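Local coordinates for protein ketosynthase (Streptomyces sp. MSC090213JE08, PDB 6KXD) that belongs to the beta-ketoacyl synthase family and forms, with a ketosynthase partner chain, the ishigamide ketosynthase/chain length factor of a highly reducing type II polyketide synthase, at residues K83-R86 with L87-L90; S124-N127 with V128-L132; I149-S153 with L154-A158. One frame throughout, in Å; residues are numbered along the deposited sequence.

Interaction 1: residues K83-R86 with L87-L90; sequences KMDR and LTAL
D85 and T88 meet because of two first torsions: chi1 of D85 (60°) sets its carboxylate between the backbone N and the carbonyl carbon, while chi1 of T88 (-69°) keeps OG1 beside its own backbone N. The carboxylate thus folds back over the start of helix 86-99, and its two oxygens divide the work. OD1 receives the hydroxyl, T88 OG1, at 2.8 Å on the lone pair that faces the other oxygen. OD2 accepts T88 N at 3.0 Å from well above the carboxylate plane, the capping bond of an N-cap aspartate. Helical backbone bonds begin at once, from A89 N to D85 O (2.9 Å) and from L90 N to R86 O (2.8 Å). On another side of the turn the extended M84 chain lays SD against A89 CB at 3.8 Å, next to helix 72-76. R86 extends away to a salt bridge with E231, whereas L87 N is bonded by E207. Two carboxylates therefore serve amide N-H groups of the first helical turn, and the positive end of the helix dipole would probably favour the ionised form of D85 in its buried setting.

Interaction 2: residues S124-N127 with V128-L132; sequences SLEN and VTDFL
L125 and T129 make the tightest join in this first stretch of helix 125-137. L125 O takes two donors from opposite faces of its carbonyl plane, T129 OG1 at 2.7 Å and T129 N at 3.0 Å. The hydroxyl can do this because chi1 of T129 (60°) places OG1 between the backbone N and the carbonyl carbon, turned back toward the preceding turn. Beside it, V128 CG1 rests against the same carbonyl oxygen, L125 O, at 3.4 Å, and lies alongside L125 CD2, the two side chains pointing the same way. This apolar flank belongs to a subunit interface: L125 and V128 pack on I119 and K203 of the partner ketosynthase chain, and F131 and L132 on its A206 and L123. The helix begins with a serine N-cap, in which S124 OG accepts N127 N at 2.9 Å and is itself bonded to E207; from there the backbone bonds run on in regular i to i+4 order, with F131 N reaching N127 O. The looser, partly exposed side is that of E126 and D130. Their carboxylate planes stand 69° apart and the two groups approach only loosely, E126 OE2 lying 4.2 Å from D130 OD2, while the nearer touch is E126 CG to D130 OD2 at 3.6 Å. Two acidic groups so placed would probably repel, but the salt bridge from R148 to D130 OD2 is likely to offset much of that, and the backbone oxygen of R148 also holds N127 ND2.

Interaction 3: residues I149-S153 with L154-A158; sequences IPFGS and LNHAA
S153 OG gives a short hydrogen bond, 2.5 Å, to N155 OD1, reaching the amide oxygen at a tilt of 27° from its carbonyl plane. ND2 of the same amide makes weak bonds to the backbone oxygen of F395 and to N398 of the partner ketosynthase chain. H156 N closes the turn by donating to S153 O at 3.0 Å, from well above the carbonyl plane. From this turn the imidazole, its CG anti to the backbone N (chi1 -176°), extends alongside F151. F151 CA sits over the middle of one face of the ring, 3.9 Å from its centroid, a CH-pi contact, and the phenyl edge comes toward the histidine face in an offset edge-to-face pair with planes at 67°. F151 CD1 and H156 CE1 are only 3.2 Å apart. H156 ND1 bonds the T88 hydroxyl, tying this turn to helix 86-99. Were the imidazole of H156 replaced by the methyl of an alanine, T88 OG1 would probably lose that partner and the F151 edge the face it meets. The backbone here is a type I beta turn, S153 to H156, linking the short, weakly bonded helix 149-152 to helix 156-165, with N155 at the N-cap position.

Interactions 1 and 2 are buried helix starts, each with a capping side chain, and E207 serves both, bonding L87 N in one and S124 OG in the other. Interaction 3 is only partly buried, and there the N-cap asparagine makes no capping bond; a turn and an aromatic pair do the joining. F151 links the three, touching M84 and D85 of interaction 1 and N127 of interaction 2. Carboxylates dominate the polar chemistry of interaction 1; in interaction 2 hydroxyl bonds hold the buried side and carboxylates mark the partly exposed one. Interactions 2 and 3 also border the partner ketosynthase chain, whereas interaction 1 lies wholly within its own subunit.

Interaction 1: residues K83-R86 with L87-L90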
ATOM      1  N   LYS B  83       9.489 -18.699 -11.843  1.00 39.79           N
ATOM      2  CA  LYS B  83       9.742 -17.269 -11.983  1.00 44.45           C
ATOM      3  C   LYS B  83       9.281 -16.504 -10.735  1.00 43.79           C
ATOM      4  O   LYS B  83       9.307 -15.262 -10.702  1.00 41.69           O
ATOM      5  CB  LYS B  83       8.973 -16.751 -13.193  1.00 46.85           C
ATOM      6  CG  LYS B  83       9.339 -17.384 -14.529  1.00 56.28           C
ATOM      7  CD  LYS B  83      10.795 -17.684 -14.592  1.00 57.43           C
ATOM      8  CE  LYS B  83      11.403 -17.649 -15.983  1.00 66.45           C
ATOM      9  NZ  LYS B  83      12.873 -17.479 -15.851  1.00 60.77           N
ATOM     10  N   MET B  84       8.831 -17.235  -9.717  1.00 41.51           N
ATOM     11  CA  MET B  84       8.262 -16.627  -8.526  1.00 40.76           C
ATOM     12  C   MET B  84       9.341 -15.872  -7.759  1.00 38.78           C
ATOM     13  O   MET B  84      10.429 -16.379  -7.493  1.00 38.91           O
ATOM     14  CB  MET B  84       7.656 -17.671  -7.591  1.00 41.80           C
ATOM     15  CG  MET B  84       7.126 -17.069  -6.305  1.00 44.91           C
ATOM     16  SD  MET B  84       6.304 -18.267  -5.281  1.00 40.82           S
ATOM     17  CE  MET B  84       4.916 -18.711  -6.321  1.00 40.78           C
ATOM     18  N   ASP B  85       8.988 -14.660  -7.340  1.00 40.41           N
ATOM     19  CA  ASP B  85       9.908 -13.878  -6.535  1.00 41.47           C
ATOM     20  C   ASP B  85       9.949 -14.445  -5.116  1.00 38.83           C
ATOM     21  O   ASP B  85       8.974 -14.987  -4.564  1.00 38.34           O
ATOM     22  CB  ASP B  85       9.508 -12.408  -6.520  1.00 40.28           C
ATOM     23  CG  ASP B  85       8.118 -12.225  -5.947  1.00 41.91           C
ATOM     24  OD1 ASP B  85       7.168 -12.819  -6.487  1.00 39.47           O
ATOM     25  OD2 ASP B  85       8.001 -11.518  -4.917  1.00 44.73           O
ATOM     26  N   ARG B  86      11.088 -14.253  -4.475  1.00 38.87           N
ATOM     27  CA  ARG B  86      11.326 -14.782  -3.190  1.00 38.77           C
ATOM     28  C   ARG B  86      10.341 -14.158  -2.187  1.00 39.75           C
ATOM     29  O   ARG B  86       9.895 -14.842  -1.307  1.00 38.47           O
ATOM     30  CB  ARG B  86      12.784 -14.552  -2.846  1.00 40.44           C
ATOM     31  CG  ARG B  86      13.228 -15.166  -1.539  1.00 42.04           C
ATOM     32  CD  ARG B  86      14.719 -14.949  -1.465  1.00 42.76           C
ATOM     33  NE  ARG B  86      15.285 -15.521  -0.280  1.00 45.30           N
ATOM     34  CZ  ARG B  86      15.635 -16.789  -0.146  1.00 47.96           C
ATOM     35  NH1 ARG B  86      15.497 -17.620  -1.168  1.00 47.27           N
ATOM     36  NH2 ARG B  86      16.102 -17.222   1.012  1.00 43.63           N
ATOM     37  N   LEU B  87       9.998 -12.878  -2.357  1.00 37.07           N
ATOM     38  CA  LEU B  87       9.133 -12.183  -1.430  1.00 38.68           C
ATOM     39  C   LEU B  87       7.795 -12.913  -1.381  1.00 41.91           C
ATOM     40  O   LEU B  87       7.330 -13.352  -0.307  1.00 38.94           O
ATOM     41  CB  LEU B  87       8.953 -10.730  -1.856  1.00 40.81           C
ATOM     42  CG  LEU B  87       7.919  -9.958  -1.041  1.00 38.88           C
ATOM     43  CD1 LEU B  87       8.373  -9.864   0.414  1.00 38.88           C
ATOM     44  CD2 LEU B  87       7.695  -8.588  -1.634  1.00 39.25           C
ATOM     45  N   THR B  88       7.246 -13.151  -2.568  1.00 35.25           N
ATOM     46  CA  THR B  88       6.002 -13.857  -2.665  1.00 36.18           C
ATOM     47  C   THR B  88       6.153 -15.234  -2.047  1.00 37.70           C
ATOM     48  O   THR B  88       5.236 -15.685  -1.309  1.00 38.44           O
ATOM     49  CB  THR B  88       5.488 -13.970  -4.095  1.00 37.60           C
ATOM     50  OG1 THR B  88       5.087 -12.689  -4.576  1.00 42.57           O
ATOM     51  CG2 THR B  88       4.312 -14.927  -4.194  1.00 36.33           C
ATOM     52  N   ALA B  89       7.242 -15.910  -2.363  1.00 38.17           N
ATOM     53  CA  ALA B  89       7.438 -17.272  -1.865  1.00 37.70           C
ATOM     54  C   ALA B  89       7.443 -17.277  -0.342  1.00 38.99           C
ATOM     55  O   ALA B  89       6.823 -18.128   0.289  1.00 39.65           O
ATOM     56  CB  ALA B  89       8.716 -17.850  -2.400  1.00 39.25           C
ATOM     57  N   LEU B  90       8.139 -16.307   0.248  1.00 36.57           N
ATOM     58  CA  LEU B  90       8.193 -16.280   1.697  1.00 38.60           C
ATOM     59  C   LEU B  90       6.808 -16.087   2.305  1.00 34.34           C
ATOM     60  O   LEU B  90       6.486 -16.693   3.353  1.00 35.37           O
ATOM     61  CB  LEU B  90       9.081 -15.127   2.126  1.00 37.40           C
ATOM     62  CG  LEU B  90      10.559 -15.347   1.849  1.00 37.96           C
ATOM     63  CD1 LEU B  90      11.240 -14.006   1.976  1.00 39.06           C
ATOM     64  CD2 LEU B  90      11.157 -16.379   2.763  1.00 40.22           C
TER

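Interaction 2: residues S124-N127 with V128-L132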
ATOM      1  N   SER B 124       9.546  -6.831  -4.432  1.00 38.19           N
ATOM      2  CA  SER B 124      10.700  -7.573  -4.855  1.00 38.22           C
ATOM      3  C   SER B 124      11.577  -6.615  -5.653  1.00 38.58           C
ATOM      4  O   SER B 124      11.310  -6.335  -6.820  1.00 38.85           O
ATOM      5  CB  SER B 124      10.379  -8.761  -5.708  1.00 35.65           C
ATOM      6  OG  SER B 124      11.595  -9.370  -6.118  1.00 37.61           O
ATOM      7  N   LEU B 125      12.584  -6.054  -5.003  1.00 38.04           N
ATOM      8  CA  LEU B 125      13.529  -5.259  -5.775  1.00 40.62           C
ATOM      9  C   LEU B 125      14.331  -6.164  -6.713  1.00 41.84           C
ATOM     10  O   LEU B 125      14.838  -5.679  -7.697  1.00 41.73           O
ATOM     11  CB  LEU B 125      14.458  -4.511  -4.838  1.00 40.16           C
ATOM     12  CG  LEU B 125      13.748  -3.412  -4.082  1.00 47.09           C
ATOM     13  CD1 LEU B 125      14.535  -3.018  -2.819  1.00 53.18           C
ATOM     14  CD2 LEU B 125      13.483  -2.238  -5.003  1.00 45.71           C
ATOM     15  N   GLU B 126      14.442  -7.452  -6.399  1.00 38.90           N
ATOM     16  CA  GLU B 126      15.092  -8.377  -7.318  1.00 39.97           C
ATOM     17  C   GLU B 126      14.309  -8.425  -8.643  1.00 43.43           C
ATOM     18  O   GLU B 126      14.903  -8.368  -9.738  1.00 42.76           O
ATOM     19  CB  GLU B 126      15.211  -9.775  -6.739  1.00 40.90           C
ATOM     20  CG  GLU B 126      15.861 -10.764  -7.706  1.00 46.23           C
ATOM     21  CD  GLU B 126      16.102 -12.135  -7.118  1.00 51.19           C
ATOM     22  OE1 GLU B 126      15.422 -12.495  -6.147  1.00 47.56           O
ATOM     23  OE2 GLU B 126      16.966 -12.842  -7.643  1.00 58.35           O
ATOM     24  N   ASN B 127      12.978  -8.503  -8.563  1.00 41.23           N
ATOM     25  CA  ASN B 127      12.161  -8.603  -9.742  1.00 40.47           C
ATOM     26  C   ASN B 127      12.320  -7.333 -10.600  1.00 45.66           C
ATOM     27  O   ASN B 127      12.573  -7.409 -11.833  1.00 41.30           O
ATOM     28  CB  ASN B 127      10.701  -8.879  -9.378  1.00 41.13           C
ATOM     29  CG  ASN B 127       9.809  -8.969 -10.577  1.00 42.79           C
ATOM     30  OD1 ASN B 127       9.566  -7.964 -11.210  1.00 42.35           O
ATOM     31  ND2 ASN B 127       9.308 -10.159 -10.870  1.00 41.79           N
ATOM     32  N   VAL B 128      12.187  -6.165  -9.964  1.00 41.99           N
ATOM     33  CA  VAL B 128      12.063  -4.942 -10.675  1.00 47.01           C
ATOM     34  C   VAL B 128      13.428  -4.591 -11.290  1.00 39.03           C
ATOM     35  O   VAL B 128      13.455  -4.063 -12.394  1.00 42.72           O
ATOM     36  CB  VAL B 128      11.521  -3.811  -9.798  1.00 45.23           C
ATOM     37  CG1 VAL B 128      12.500  -3.433  -8.711  1.00 46.26           C
ATOM     38  CG2 VAL B 128      11.164  -2.595 -10.639  1.00 51.00           C
ATOM     39  N   THR B 129      14.498  -4.868 -10.569  1.00 38.87           N
ATOM     40  CA  THR B 129      15.850  -4.554 -11.023  1.00 41.26           C
ATOM     41  C   THR B 129      16.282  -5.535 -12.114  1.00 44.82           C
ATOM     42  O   THR B 129      16.968  -5.168 -13.027  1.00 45.80           O
ATOM     43  CB  THR B 129      16.913  -4.544  -9.921  1.00 41.24           C
ATOM     44  OG1 THR B 129      17.059  -5.793  -9.250  1.00 43.53           O
ATOM     45  CG2 THR B 129      16.663  -3.424  -8.934  1.00 43.04           C
ATOM     46  N   ASP B 130      15.849  -6.788 -12.015  1.00 44.00           N
ATOM     47  CA  ASP B 130      16.110  -7.746 -13.096  1.00 45.13           C
ATOM     48  C   ASP B 130      15.373  -7.289 -14.357  1.00 47.40           C
ATOM     49  O   ASP B 130      15.950  -7.311 -15.435  1.00 46.56           O
ATOM     50  CB  ASP B 130      15.756  -9.180 -12.710  1.00 45.43           C
ATOM     51  CG  ASP B 130      16.726  -9.866 -11.772  1.00 49.54           C
ATOM     52  OD1 ASP B 130      17.822  -9.314 -11.480  1.00 49.63           O
ATOM     53  OD2 ASP B 130      16.353 -10.961 -11.306  1.00 52.76           O
ATOM     54  N   PHE B 131      14.105  -6.883 -14.221  1.00 42.85           N
ATOM     55  CA  PHE B 131      13.283  -6.411 -15.291  1.00 42.55           C
ATOM     56  C   PHE B 131      13.982  -5.216 -15.943  1.00 50.68           C
ATOM     57  O   PHE B 131      14.152  -5.131 -17.164  1.00 41.91           O
ATOM     58  CB  PHE B 131      11.900  -6.037 -14.780  1.00 45.25           C
ATOM     59  CG  PHE B 131      10.964  -5.375 -15.754  1.00 46.95           C
ATOM     60  CD1 PHE B 131      11.032  -4.023 -16.039  1.00 50.20           C
ATOM     61  CD2 PHE B 131       9.961  -6.113 -16.362  1.00 53.89           C
ATOM     62  CE1 PHE B 131      10.142  -3.434 -16.921  1.00 55.79           C
ATOM     63  CE2 PHE B 131       9.047  -5.510 -17.212  1.00 50.62           C
ATOM     64  CZ  PHE B 131       9.141  -4.180 -17.504  1.00 53.02           C
ATOM     65  N   LEU B 132      14.416  -4.278 -15.111  1.00 45.57           N
ATOM     66  CA  LEU B 132      15.030  -3.078 -15.691  1.00 47.07           C
ATOM     67  C   LEU B 132      16.396  -3.407 -16.298  1.00 43.64           C
ATOM     68  O   LEU B 132      16.738  -2.839 -17.364  1.00 48.97           O
ATOM     69  CB  LEU B 132      15.108  -1.986 -14.629  1.00 44.61           C
ATOM     70  CG  LEU B 132      13.764  -1.341 -14.310  1.00 42.36           C
ATOM     71  CD1 LEU B 132      13.883  -0.462 -13.084  1.00 42.36           C
ATOM     72  CD2 LEU B 132      13.236  -0.527 -15.470  1.00 43.99           C
TER

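Interaction 3: residues I149-S153 with L154-A158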
ATOM      1  N   ILE B 149       6.800 -10.887 -14.930  1.00 44.94           N
ATOM      2  CA  ILE B 149       6.034  -9.651 -14.807  1.00 49.01           C
ATOM      3  C   ILE B 149       4.922  -9.758 -13.756  1.00 45.38           C
ATOM      4  O   ILE B 149       4.756  -8.871 -12.932  1.00 46.17           O
ATOM      5  CB  ILE B 149       5.500  -9.223 -16.195  1.00 50.54           C
ATOM      6  CG1 ILE B 149       6.640  -8.696 -17.076  1.00 46.01           C
ATOM      7  CG2 ILE B 149       4.379  -8.215 -16.067  1.00 54.89           C
ATOM      8  CD1 ILE B 149       6.184  -8.186 -18.430  1.00 52.25           C
ATOM      9  N   PRO B 150       4.103 -10.827 -13.723  1.00 51.37           N
ATOM     10  CA  PRO B 150       3.039 -10.906 -12.715  1.00 50.68           C
ATOM     11  C   PRO B 150       3.609 -10.667 -11.295  1.00 54.52           C
ATOM     12  O   PRO B 150       3.112  -9.807 -10.470  1.00 55.36           O
ATOM     13  CB  PRO B 150       2.458 -12.310 -12.954  1.00 52.19           C
ATOM     14  CG  PRO B 150       2.814 -12.649 -14.391  1.00 54.71           C
ATOM     15  CD  PRO B 150       4.143 -11.965 -14.649  1.00 52.12           C
ATOM     16  N   PHE B 151       4.776 -11.255 -11.053  1.00 46.90           N
ATOM     17  CA  PHE B 151       5.378 -11.289  -9.748  1.00 47.16           C
ATOM     18  C   PHE B 151       5.851  -9.902  -9.299  1.00 49.06           C
ATOM     19  O   PHE B 151       6.064  -9.704  -8.129  1.00 47.62           O
ATOM     20  CB  PHE B 151       6.516 -12.311  -9.733  1.00 42.77           C
ATOM     21  CG  PHE B 151       6.028 -13.707  -9.992  1.00 42.92           C
ATOM     22  CD1 PHE B 151       5.377 -14.423  -8.996  1.00 43.64           C
ATOM     23  CD2 PHE B 151       6.209 -14.311 -11.227  1.00 45.58           C
ATOM     24  CE1 PHE B 151       4.914 -15.709  -9.235  1.00 48.54           C
ATOM     25  CE2 PHE B 151       5.756 -15.603 -11.456  1.00 48.00           C
ATOM     26  CZ  PHE B 151       5.105 -16.302 -10.462  1.00 45.21           C
ATOM     27  N   GLY B 152       6.011  -8.959 -10.232  1.00 49.23           N
ATOM     28  CA  GLY B 152       6.619  -7.673  -9.973  1.00 44.03           C
ATOM     29  C   GLY B 152       5.716  -6.746  -9.169  1.00 43.19           C
ATOM     30  O   GLY B 152       6.191  -5.875  -8.437  1.00 44.21           O
ATOM     31  N   SER B 153       4.409  -6.942  -9.272  1.00 37.58           N
ATOM     32  CA  SER B 153       3.471  -6.020  -8.658  1.00 37.13           C
ATOM     33  C   SER B 153       3.764  -5.952  -7.150  1.00 35.22           C
ATOM     34  O   SER B 153       4.027  -6.961  -6.526  1.00 36.02           O
ATOM     35  CB  SER B 153       2.085  -6.483  -8.920  1.00 38.47           C
ATOM     36  OG  SER B 153       1.183  -5.426  -8.702  1.00 53.48           O
ATOM     37  N   LEU B 154       3.713  -4.767  -6.562  1.00 33.92           N
ATOM     38  CA  LEU B 154       3.983  -4.675  -5.130  1.00 34.73           C
ATOM     39  C   LEU B 154       2.962  -5.501  -4.317  1.00 36.20           C
ATOM     40  O   LEU B 154       3.297  -5.942  -3.250  1.00 37.03           O
ATOM     41  CB  LEU B 154       4.009  -3.204  -4.698  1.00 34.51           C
ATOM     42  CG  LEU B 154       5.127  -2.337  -5.315  1.00 39.53           C
ATOM     43  CD1 LEU B 154       5.020  -0.895  -4.821  1.00 39.16           C
ATOM     44  CD2 LEU B 154       6.513  -2.903  -4.968  1.00 40.38           C
ATOM     45  N   ASN B 155       1.737  -5.629  -4.807  1.00 36.12           N
ATOM     46  CA  ASN B 155       0.687  -6.301  -4.126  1.00 36.15           C
ATOM     47  C   ASN B 155       0.679  -7.783  -4.483  1.00 34.53           C
ATOM     48  O   ASN B 155      -0.232  -8.489  -4.095  1.00 34.36           O
ATOM     49  CB  ASN B 155      -0.661  -5.645  -4.376  1.00 35.11           C
ATOM     50  CG  ASN B 155      -1.100  -5.659  -5.823  1.00 34.28           C
ATOM     51  OD1 ASN B 155      -0.288  -6.000  -6.710  1.00 37.35           O
ATOM     52  ND2 ASN B 155      -2.329  -5.239  -6.050  1.00 38.90           N
ATOM     53  N   HIS B 156       1.678  -8.264  -5.217  1.00 36.77           N
ATOM     54  CA  HIS B 156       1.616  -9.620  -5.699  1.00 39.22           C
ATOM     55  C   HIS B 156       1.628 -10.646  -4.556  1.00 38.09           C
ATOM     56  O   HIS B 156       0.882 -11.619  -4.645  1.00 38.14           O
ATOM     57  CB  HIS B 156       2.745  -9.975  -6.639  1.00 37.54           C
ATOM     58  CG  HIS B 156       2.552 -11.347  -7.174  1.00 38.90           C
ATOM     59  ND1 HIS B 156       3.193 -12.448  -6.640  1.00 37.83           N
ATOM     60  CD2 HIS B 156       1.720 -11.808  -8.140  1.00 36.57           C
ATOM     61  CE1 HIS B 156       2.787 -13.535  -7.315  1.00 39.40           C
ATOM     62  NE2 HIS B 156       1.926 -13.171  -8.225  1.00 37.69           N
ATOM     63  N   ALA B 157       2.478 -10.471  -3.540  1.00 34.42           N
ATOM     64  CA  ALA B 157       2.514 -11.459  -2.437  1.00 36.51           C
ATOM     65  C   ALA B 157       1.133 -11.583  -1.769  1.00 32.47           C
ATOM     66  O   ALA B 157       0.633 -12.721  -1.535  1.00 35.69           O
ATOM     67  CB  ALA B 157       3.616 -11.148  -1.438  1.00 36.60           C
ATOM     68  N   ALA B 158       0.448 -10.456  -1.499  1.00 33.51           N
ATOM     69  CA  ALA B 158      -0.811 -10.479  -0.819  1.00 37.49           C
ATOM     70  C   ALA B 158      -1.853 -11.180  -1.711  1.00 35.17           C
ATOM     71  O   ALA B 158      -2.627 -11.991  -1.238  1.00 36.61           O
ATOM     72  CB  ALA B 158      -1.206  -9.079  -0.412  1.00 35.27           C
TER